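PDB 1GYH: arabinan endo-1,5-alpha-l-arabinosidase A from Cellvibrio cellulosa, which hydrolyses the alpha-1,5-linked arabinofuranosyl bonds of linear arabinan, releasing almost exclusively arabinotriose during breakdown of the plant cell wall. Local coordinates for residues I30-S42 / E306-K318. Sequence-based numbering, arbitrary orientation. Where two conformers were deposited one is given.
Sequences IYSSKDRVNWRYS and EKELDSYISQRLK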
ATOM      1  N   ILE A  30       1.389  -7.157 -12.907  1.00 13.34           N
ATOM      2  CA  ILE A  30       0.606  -6.071 -13.524  1.00 12.66           C
ATOM      3  C   ILE A  30      -0.540  -6.626 -14.394  1.00 13.16           C
ATOM      4  O   ILE A  30      -0.310  -7.473 -15.243  1.00 12.91           O
ATOM      5  CB  ILE A  30       1.468  -5.154 -14.377  1.00 12.43           C
ATOM      6  CG1 ILE A  30       2.771  -4.766 -13.665  1.00 13.22           C
ATOM      7  CG2 ILE A  30       0.612  -3.862 -14.794  1.00 11.88           C
ATOM      8  CD1 ILE A  30       3.808  -3.937 -14.585  1.00 13.12           C
ATOM      9  N   TYR A  31      -1.768  -6.121 -14.146  1.00 13.19           N
ATOM     10  CA  TYR A  31      -2.938  -6.377 -14.970  1.00 13.03           C
ATOM     11  C   TYR A  31      -3.490  -5.092 -15.597  1.00 13.18           C
ATOM     12  O   TYR A  31      -3.245  -3.998 -15.090  1.00 11.86           O
ATOM     13  CB  TYR A  31      -4.057  -6.976 -14.152  1.00 12.79           C
ATOM     14  CG  TYR A  31      -3.695  -8.209 -13.392  1.00 12.94           C
ATOM     15  CD1 TYR A  31      -3.133  -8.109 -12.130  1.00 14.60           C
ATOM     16  CD2 TYR A  31      -3.910  -9.480 -13.941  1.00 14.62           C
ATOM     17  CE1 TYR A  31      -2.824  -9.242 -11.384  1.00 14.79           C
ATOM     18  CE2 TYR A  31      -3.599 -10.645 -13.199  1.00 15.66           C
ATOM     19  CZ  TYR A  31      -3.034 -10.515 -11.948  1.00 14.69           C
ATOM     20  OH  TYR A  31      -2.708 -11.639 -11.209  1.00 18.40           O
ATOM     21  N   SER A  32      -4.282  -5.270 -16.658  1.00 13.78           N
ATOM     22  CA  SER A  32      -4.947  -4.157 -17.381  1.00 14.00           C
ATOM     23  C   SER A  32      -6.423  -4.405 -17.636  1.00 13.99           C
ATOM     24  O   SER A  32      -6.889  -5.535 -17.704  1.00 13.77           O
ATOM     25  CB  SER A  32      -4.253  -3.820 -18.703  1.00 13.87           C
ATOM     26  OG  SER A  32      -4.389  -4.859 -19.650  1.00 15.11           O
ATOM     27  N   SER A  33      -7.183  -3.335 -17.805  1.00 14.05           N
ATOM     28  CA  SER A  33      -8.616  -3.471 -17.952  1.00 13.83           C
ATOM     29  C   SER A  33      -9.248  -2.210 -18.564  1.00 14.55           C
ATOM     30  O   SER A  33      -8.798  -1.093 -18.298  1.00 14.16           O
ATOM     31  CB  SER A  33      -9.253  -3.764 -16.587  1.00 14.69           C
ATOM     32  OG  SER A  33     -10.662  -3.755 -16.663  1.00 12.44           O
ATOM     33  N   LYS A  34     -10.296  -2.404 -19.348  1.00 14.73           N
ATOM     34  CA  LYS A  34     -11.051  -1.276 -19.902  1.00 15.61           C
ATOM     35  C   LYS A  34     -12.175  -0.792 -18.967  1.00 14.97           C
ATOM     36  O   LYS A  34     -12.608   0.335 -19.095  1.00 14.14           O
ATOM     37  CB  LYS A  34     -11.583  -1.635 -21.316  1.00 15.91           C
ATOM     38  CG  LYS A  34     -10.435  -1.936 -22.340  1.00 18.81           C
ATOM     39  CD  LYS A  34      -9.632  -0.685 -22.788  1.00 21.93           C
ATOM     40  CE  LYS A  34      -8.472  -1.044 -23.713  1.00 24.08           C
ATOM     41  NZ  LYS A  34      -7.897   0.157 -24.321  1.00 27.71           N
ATOM     42  N   ASP A  35     -12.622  -1.623 -18.022  1.00 14.02           N
ATOM     43  CA  ASP A  35     -13.816  -1.339 -17.204  1.00 14.63           C
ATOM     44  C   ASP A  35     -13.671  -1.519 -15.688  1.00 14.41           C
ATOM     45  O   ASP A  35     -14.638  -1.362 -14.975  1.00 14.89           O
ATOM     46  CB  ASP A  35     -15.003  -2.195 -17.685  1.00 14.85           C
ATOM     47  CG  ASP A  35     -14.701  -3.711 -17.657  1.00 15.37           C
ATOM     48  OD1 ASP A  35     -13.799  -4.152 -16.886  1.00 13.52           O
ATOM     49  OD2 ASP A  35     -15.327  -4.508 -18.376  1.00 12.58           O
ATOM     50  N   ARG A  36     -12.471  -1.839 -15.201  1.00 14.49           N
ATOM     51  CA  ARG A  36     -12.168  -2.032 -13.769  1.00 14.43           C
ATOM     52  C   ARG A  36     -12.712  -3.328 -13.144  1.00 14.58           C
ATOM     53  O   ARG A  36     -12.575  -3.537 -11.931  1.00 12.95           O
ATOM     54  CB  ARG A  36     -12.661  -0.847 -12.886  1.00 15.09           C
ATOM     55  CG  ARG A  36     -11.961   0.457 -13.051  1.00 16.95           C
ATOM     56  CD  ARG A  36     -12.263   1.421 -11.848  1.00 19.03           C
ATOM     57  NE  ARG A  36     -13.600   2.015 -11.865  0.50 22.61           N
ATOM     58  CZ  ARG A  36     -14.664   1.636 -11.148  0.50 22.47           C
ATOM     59  NH1 ARG A  36     -14.653   0.584 -10.336  0.50 23.00           N
ATOM     60  NH2 ARG A  36     -15.791   2.325 -11.281  0.50 22.12           N
ATOM     61  N   VAL A  37     -13.314  -4.180 -13.968  1.00 14.96           N
ATOM     62  CA  VAL A  37     -13.961  -5.428 -13.541  1.00 15.20           C
ATOM     63  C   VAL A  37     -13.317  -6.664 -14.221  1.00 14.85           C
ATOM     64  O   VAL A  37     -13.029  -7.657 -13.556  1.00 15.88           O
ATOM     65  CB  VAL A  37     -15.477  -5.416 -13.910  1.00 14.92           C
ATOM     66  CG1 VAL A  37     -16.153  -6.795 -13.674  1.00 15.31           C
ATOM     67  CG2 VAL A  37     -16.209  -4.325 -13.138  1.00 14.75           C
ATOM     68  N   ASN A  38     -13.179  -6.615 -15.540  1.00 14.30           N
ATOM     69  CA  ASN A  38     -12.575  -7.653 -16.378  1.00 14.22           C
ATOM     70  C   ASN A  38     -11.078  -7.359 -16.633  1.00 13.74           C
ATOM     71  O   ASN A  38     -10.740  -6.382 -17.313  1.00 14.04           O
ATOM     72  CB  ASN A  38     -13.356  -7.748 -17.709  1.00 14.09           C
ATOM     73  CG  ASN A  38     -14.799  -8.137 -17.511  1.00 14.73           C
ATOM     74  OD1 ASN A  38     -15.747  -7.322 -17.659  1.00 15.09           O
ATOM     75  ND2 ASN A  38     -14.999  -9.386 -17.199  1.00 14.37           N
ATOM     76  N   TRP A  39     -10.185  -8.169 -16.038  1.00 13.21           N
ATOM     77  CA  TRP A  39      -8.733  -7.907 -16.011  1.00 13.36           C
ATOM     78  C   TRP A  39      -7.965  -8.990 -16.749  1.00 14.17           C
ATOM     79  O   TRP A  39      -8.216 -10.174 -16.524  1.00 15.84           O
ATOM     80  CB  TRP A  39      -8.217  -7.853 -14.553  1.00 13.77           C
ATOM     81  CG  TRP A  39      -8.762  -6.712 -13.702  1.00 13.71           C
ATOM     82  CD1 TRP A  39      -9.845  -6.734 -12.860  1.00 13.80           C
ATOM     83  CD2 TRP A  39      -8.226  -5.389 -13.624  1.00 12.15           C
ATOM     84  NE1 TRP A  39     -10.006  -5.504 -12.278  1.00 14.51           N
ATOM     85  CE2 TRP A  39      -9.037  -4.655 -12.740  1.00 12.65           C
ATOM     86  CE3 TRP A  39      -7.141  -4.743 -14.224  1.00 12.21           C
ATOM     87  CZ2 TRP A  39      -8.800  -3.315 -12.449  1.00 12.58           C
ATOM     88  CZ3 TRP A  39      -6.900  -3.412 -13.926  1.00 11.73           C
ATOM     89  CH2 TRP A  39      -7.726  -2.716 -13.057  1.00 11.28           C
ATOM     90  N   ARG A  40      -7.035  -8.597 -17.623  1.00 15.06           N
ATOM     91  CA  ARG A  40      -6.056  -9.524 -18.219  1.00 15.51           C
ATOM     92  C   ARG A  40      -4.644  -9.296 -17.690  1.00 14.68           C
ATOM     93  O   ARG A  40      -4.231  -8.168 -17.375  1.00 13.34           O
ATOM     94  CB  ARG A  40      -6.011  -9.391 -19.723  1.00 17.55           C
ATOM     95  CG  ARG A  40      -6.030  -7.941 -20.216  1.00 23.64           C
ATOM     96  CD  ARG A  40      -5.467  -7.777 -21.645  1.00 31.78           C
ATOM     97  NE  ARG A  40      -5.759  -9.060 -22.253  1.00 36.17           N
ATOM     98  CZ  ARG A  40      -6.940  -9.430 -22.746  1.00 39.70           C
ATOM     99  NH1 ARG A  40      -7.965  -8.575 -22.871  1.00 41.34           N
ATOM    100  NH2 ARG A  40      -7.076 -10.678 -23.155  1.00 41.49           N
ATOM    101  N   TYR A  41      -3.865 -10.364 -17.636  1.00 14.39           N
ATOM    102  CA  TYR A  41      -2.443 -10.234 -17.279  1.00 13.91           C
ATOM    103  C   TYR A  41      -1.751  -9.332 -18.285  1.00 12.58           C
ATOM    104  O   TYR A  41      -1.936  -9.486 -19.476  1.00 11.38           O
ATOM    105  CB  TYR A  41      -1.758 -11.601 -17.320  1.00 14.48           C
ATOM    106  CG  TYR A  41      -0.271 -11.560 -17.046  1.00 13.74           C
ATOM    107  CD1 TYR A  41       0.211 -11.369 -15.752  1.00 16.74           C
ATOM    108  CD2 TYR A  41       0.643 -11.744 -18.056  1.00 15.33           C
ATOM    109  CE1 TYR A  41       1.587 -11.349 -15.490  1.00 16.20           C
ATOM    110  CE2 TYR A  41       2.015 -11.741 -17.798  1.00 15.64           C
ATOM    111  CZ  TYR A  41       2.474 -11.545 -16.518  1.00 15.00           C
ATOM    112  OH  TYR A  41       3.829 -11.542 -16.269  1.00 17.15           O
ATOM    113  N   SER A  42      -0.978  -8.386 -17.795  1.00 11.79           N
ATOM    114  CA  SER A  42      -0.233  -7.457 -18.660  1.00 12.00           C
ATOM    115  C   SER A  42       1.267  -7.793 -18.724  1.00 11.46           C
ATOM    116  O   SER A  42       1.809  -7.965 -19.817  1.00 11.82           O
ATOM    117  CB  SER A  42      -0.405  -5.983 -18.189  1.00 11.07           C
ATOM    118  OG  SER A  42       0.196  -5.086 -19.137  1.00 11.87           O
ATOM    119  N   GLU A 306     -20.318  -2.645   3.431  1.00 16.02           N
ATOM    120  CA  GLU A 306     -19.611  -3.939   3.397  1.00 16.78           C
ATOM    121  C   GLU A 306     -20.266  -4.985   2.471  1.00 15.83           C
ATOM    122  O   GLU A 306     -19.643  -5.982   2.103  1.00 14.56           O
ATOM    123  CB  GLU A 306     -19.294  -4.453   4.817  1.00 17.36           C
ATOM    124  CG  GLU A 306     -20.371  -5.091   5.627  1.00 22.83           C
ATOM    125  CD  GLU A 306     -19.753  -5.955   6.762  1.00 27.60           C
ATOM    126  OE1 GLU A 306     -18.989  -5.453   7.657  1.00 31.11           O
ATOM    127  OE2 GLU A 306     -20.008  -7.153   6.742  1.00 22.92           O
ATOM    128  N   LYS A 307     -21.513  -4.755   2.065  1.00 15.30           N
ATOM    129  CA  LYS A 307     -22.159  -5.600   1.056  1.00 15.31           C
ATOM    130  C   LYS A 307     -21.433  -5.627  -0.267  1.00 13.73           C
ATOM    131  O   LYS A 307     -21.530  -6.620  -0.981  1.00 11.32           O
ATOM    132  CB  LYS A 307     -23.636  -5.186   0.852  1.00 16.58           C
ATOM    133  CG  LYS A 307     -24.491  -5.509   2.078  1.00 18.99           C
ATOM    134  CD  LYS A 307     -25.781  -4.670   2.182  1.00 24.82           C
ATOM    135  CE  LYS A 307     -26.696  -4.844   1.023  1.00 26.78           C
ATOM    136  NZ  LYS A 307     -28.048  -4.214   1.314  1.00 33.03           N
ATOM    137  N   GLU A 308     -20.695  -4.553  -0.590  1.00 12.89           N
ATOM    138  CA  GLU A 308     -19.912  -4.533  -1.828  1.00 13.63           C
ATOM    139  C   GLU A 308     -18.725  -5.529  -1.850  1.00 13.20           C
ATOM    140  O   GLU A 308     -18.198  -5.840  -2.907  1.00 11.92           O
ATOM    141  CB  GLU A 308     -19.444  -3.112  -2.149  1.00 13.19           C
ATOM    142  CG  GLU A 308     -20.649  -2.227  -2.510  1.00 14.03           C
ATOM    143  CD  GLU A 308     -20.289  -0.791  -2.876  1.00 14.31           C
ATOM    144  OE1 GLU A 308     -19.123  -0.410  -2.779  1.00 13.91           O
ATOM    145  OE2 GLU A 308     -21.211  -0.046  -3.251  1.00 15.19           O
ATOM    146  N   LEU A 309     -18.322  -6.036  -0.683  1.00 12.50           N
ATOM    147  CA  LEU A 309     -17.416  -7.210  -0.675  1.00 12.67           C
ATOM    148  C   LEU A 309     -18.001  -8.367  -1.468  1.00 12.54           C
ATOM    149  O   LEU A 309     -17.238  -9.120  -2.091  1.00 13.57           O
ATOM    150  CB  LEU A 309     -17.052  -7.672   0.740  1.00 10.75           C
ATOM    151  CG  LEU A 309     -16.321  -6.678   1.607  1.00 11.77           C
ATOM    152  CD1 LEU A 309     -16.255  -7.165   3.046  1.00 12.12           C
ATOM    153  CD2 LEU A 309     -14.929  -6.331   1.103  1.00 11.43           C
ATOM    154  N   ASP A 310     -19.332  -8.526  -1.464  1.00 13.03           N
ATOM    155  CA  ASP A 310     -19.987  -9.567  -2.269  1.00 12.73           C
ATOM    156  C   ASP A 310     -20.342  -9.144  -3.701  1.00 13.56           C
ATOM    157  O   ASP A 310     -20.229  -9.941  -4.612  1.00 13.28           O
ATOM    158  CB  ASP A 310     -21.241 -10.071  -1.585  1.00 13.64           C
ATOM    159  CG  ASP A 310     -20.977 -10.546  -0.185  1.00 13.80           C
ATOM    160  OD1 ASP A 310     -20.204 -11.536  -0.047  1.00 14.56           O
ATOM    161  OD2 ASP A 310     -21.494  -9.993   0.822  1.00 14.27           O
ATOM    162  N   SER A 311     -20.784  -7.905  -3.899  1.00 12.59           N
ATOM    163  CA  SER A 311     -21.311  -7.491  -5.207  1.00 12.19           C
ATOM    164  C   SER A 311     -20.260  -6.990  -6.177  1.00 11.91           C
ATOM    165  O   SER A 311     -20.535  -6.939  -7.395  1.00 12.16           O
ATOM    166  CB  SER A 311     -22.417  -6.438  -5.045  1.00 11.88           C
ATOM    167  OG  SER A 311     -21.960  -5.286  -4.363  1.00 12.04           O
ATOM    168  N   TYR A 312     -19.077  -6.625  -5.683  1.00 11.74           N
ATOM    169  CA  TYR A 312     -17.938  -6.361  -6.586  1.00 12.10           C
ATOM    170  C   TYR A 312     -17.263  -7.711  -6.887  1.00 12.50           C
ATOM    171  O   TYR A 312     -16.721  -8.373  -5.981  1.00 12.47           O
ATOM    172  CB  TYR A 312     -16.916  -5.372  -6.083  1.00 12.00           C
ATOM    173  CG  TYR A 312     -15.745  -5.290  -7.021  1.00 14.20           C
ATOM    174  CD1 TYR A 312     -15.758  -4.405  -8.101  1.00 13.62           C
ATOM    175  CD2 TYR A 312     -14.644  -6.158  -6.894  1.00 12.88           C
ATOM    176  CE1 TYR A 312     -14.701  -4.347  -8.996  1.00 15.05           C
ATOM    177  CE2 TYR A 312     -13.585  -6.102  -7.799  1.00 14.59           C
ATOM    178  CZ  TYR A 312     -13.618  -5.208  -8.849  1.00 13.41           C
ATOM    179  OH  TYR A 312     -12.590  -5.164  -9.769  1.00 12.36           O
ATOM    180  N   ILE A 313     -17.363  -8.121  -8.134  1.00 11.75           N
ATOM    181  CA  ILE A 313     -16.882  -9.438  -8.634  1.00 12.56           C
ATOM    182  C   ILE A 313     -15.974  -9.255  -9.871  1.00 11.47           C
ATOM    183  O   ILE A 313     -16.438  -9.204 -11.004  1.00 10.89           O
ATOM    184  CB  ILE A 313     -18.058 -10.389  -8.940  1.00 12.01           C
ATOM    185  CG1 ILE A 313     -18.871 -10.646  -7.695  1.00 14.51           C
ATOM    186  CG2 ILE A 313     -17.546 -11.778  -9.446  1.00 13.74           C
ATOM    187  CD1 ILE A 313     -20.185 -11.437  -7.923  1.00 14.92           C
ATOM    188  N   SER A 314     -14.668  -9.159  -9.629  1.00 12.02           N
ATOM    189  CA  SER A 314     -13.684  -9.093 -10.686  1.00 12.39           C
ATOM    190  C   SER A 314     -13.725 -10.401 -11.479  1.00 12.22           C
ATOM    191  O   SER A 314     -14.234 -11.419 -10.981  1.00 12.80           O
ATOM    192  CB  SER A 314     -12.258  -8.821 -10.159  1.00 12.62           C
ATOM    193  OG  SER A 314     -11.756  -9.892  -9.338  1.00 13.35           O
ATOM    194  N   GLN A 315     -13.227 -10.327 -12.708  1.00 12.62           N
ATOM    195  CA  GLN A 315     -13.149 -11.461 -13.628  1.00 13.06           C
ATOM    196  C   GLN A 315     -11.756 -11.483 -14.272  1.00 14.07           C
ATOM    197  O   GLN A 315     -11.310 -10.504 -14.884  1.00 12.33           O
ATOM    198  CB  GLN A 315     -14.242 -11.387 -14.702  1.00 13.31           C
ATOM    199  CG  GLN A 315     -15.721 -11.417 -14.205  1.00 14.25           C
ATOM    200  CD  GLN A 315     -16.244 -12.816 -13.767  1.00 15.17           C
ATOM    201  OE1 GLN A 315     -16.991 -13.463 -14.503  1.00 15.42           O
ATOM    202  NE2 GLN A 315     -15.879 -13.246 -12.557  1.00 13.28           N
ATOM    203  N   ARG A 316     -11.069 -12.613 -14.147  1.00 14.77           N
ATOM    204  CA  ARG A 316      -9.790 -12.825 -14.830  1.00 15.24           C
ATOM    205  C   ARG A 316      -9.979 -13.343 -16.254  1.00 16.16           C
ATOM    206  O   ARG A 316     -10.422 -14.475 -16.473  1.00 14.47           O
ATOM    207  CB  ARG A 316      -8.896 -13.772 -14.022  1.00 15.68           C
ATOM    208  CG  ARG A 316      -7.623 -14.203 -14.735  1.00 16.55           C
ATOM    209  CD  ARG A 316      -6.594 -13.144 -14.841  1.00 20.12           C
ATOM    210  NE  ARG A 316      -5.379 -13.633 -15.504  1.00 22.77           N
ATOM    211  CZ  ARG A 316      -4.380 -14.282 -14.897  1.00 21.39           C
ATOM    212  NH1 ARG A 316      -4.393 -14.540 -13.586  1.00 20.21           N
ATOM    213  NH2 ARG A 316      -3.356 -14.664 -15.625  1.00 24.05           N
ATOM    214  N   LEU A 317      -9.615 -12.493 -17.208  1.00 18.37           N
ATOM    215  CA  LEU A 317      -9.695 -12.766 -18.641  1.00 21.12           C
ATOM    216  C   LEU A 317      -8.578 -13.711 -19.102  1.00 25.40           C
ATOM    217  O   LEU A 317      -7.495 -13.724 -18.535  1.00 23.63           O
ATOM    218  CB  LEU A 317      -9.569 -11.456 -19.431  1.00 20.68           C
ATOM    219  CG  LEU A 317     -10.752 -10.461 -19.397  1.00 20.52           C
ATOM    220  CD1 LEU A 317     -10.308  -9.127 -20.042  1.00 19.66           C
ATOM    221  CD2 LEU A 317     -11.967 -11.040 -20.134  1.00 18.08           C
ATOM    222  N   LYS A 318      -8.844 -14.471 -20.158  1.00 31.83           N
ATOM    223  CA  LYS A 318      -7.760 -15.209 -20.861  1.00 36.78           C
ATOM    224  C   LYS A 318      -6.775 -14.257 -21.548  1.00 38.56           C
ATOM    225  O   LYS A 318      -7.145 -13.173 -22.028  1.00 39.90           O
ATOM    226  CB  LYS A 318      -8.319 -16.175 -21.910  1.00 38.06           C
ATOM    227  CG  LYS A 318      -9.573 -16.983 -21.456  1.00 42.51           C
ATOM    228  CD  LYS A 318      -9.457 -17.486 -19.987  1.00 47.72           C
ATOM    229  CE  LYS A 318     -10.820 -17.551 -19.236  1.00 50.55           C
ATOM    230  NZ  LYS A 318     -10.863 -18.681 -18.209  1.00 52.63           N
ATOM    231  OXT LYS A 318      -5.561 -14.545 -21.626  1.00 42.22           O
TER
HETATM  232  O   HOH W   1      -5.102 -13.446 -10.772  1.00 47.69           O
HETATM  233  O   HOH W   2      -5.000 -12.924 -18.543  1.00 32.88           O
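The C-terminal strand 315-316 adds itself in parallel to strand 38-44, at the outer margin of the first blade of the five-bladed beta-propeller, pairing Asn38 with Gln315 and Trp39 with Arg316. Three backbone bonds zip the edge: Gln315 N to Val37 O, Trp39 N to Gln315 O at 2.8 Å and almost straight (174°), and Leu317 N to Trp39 O. Three residues before Gln315, just past the helix 308-311, Tyr312 reaches back to the 34-37 loop. With CG anti to the backbone N (chi1 174°), its OH donates to Arg36 O at 2.7 Å, in the carbonyl plane. The same hydroxyl lies at the edge of the Trp39 indole, 3.6 Å from NE1, which itself bonds weakly to Arg36 O. The C-terminal segment thus runs from the last blade, where Tyr312 also packs on Leu289 and Ile291 of strand 286-296, to the first, where Ser314 OG bonds Val5 N, a path consistent with helping to close the propeller ring. Further along, the Arg316 chain bends at chi2, and the edge of the Tyr31 ring, at CE2, sits under one face of the guanidinium, the planes steeply inclined (69°). NE shares a water with Tyr41 N and Leu317 O, and NH2 lies 3.8 Å from Tyr41 CB. Leu317 points its side chain at segment 30-42, and CD1 packs against Asn38 CB at 4.1 Å and Arg40 NH1 at 3.7 Å.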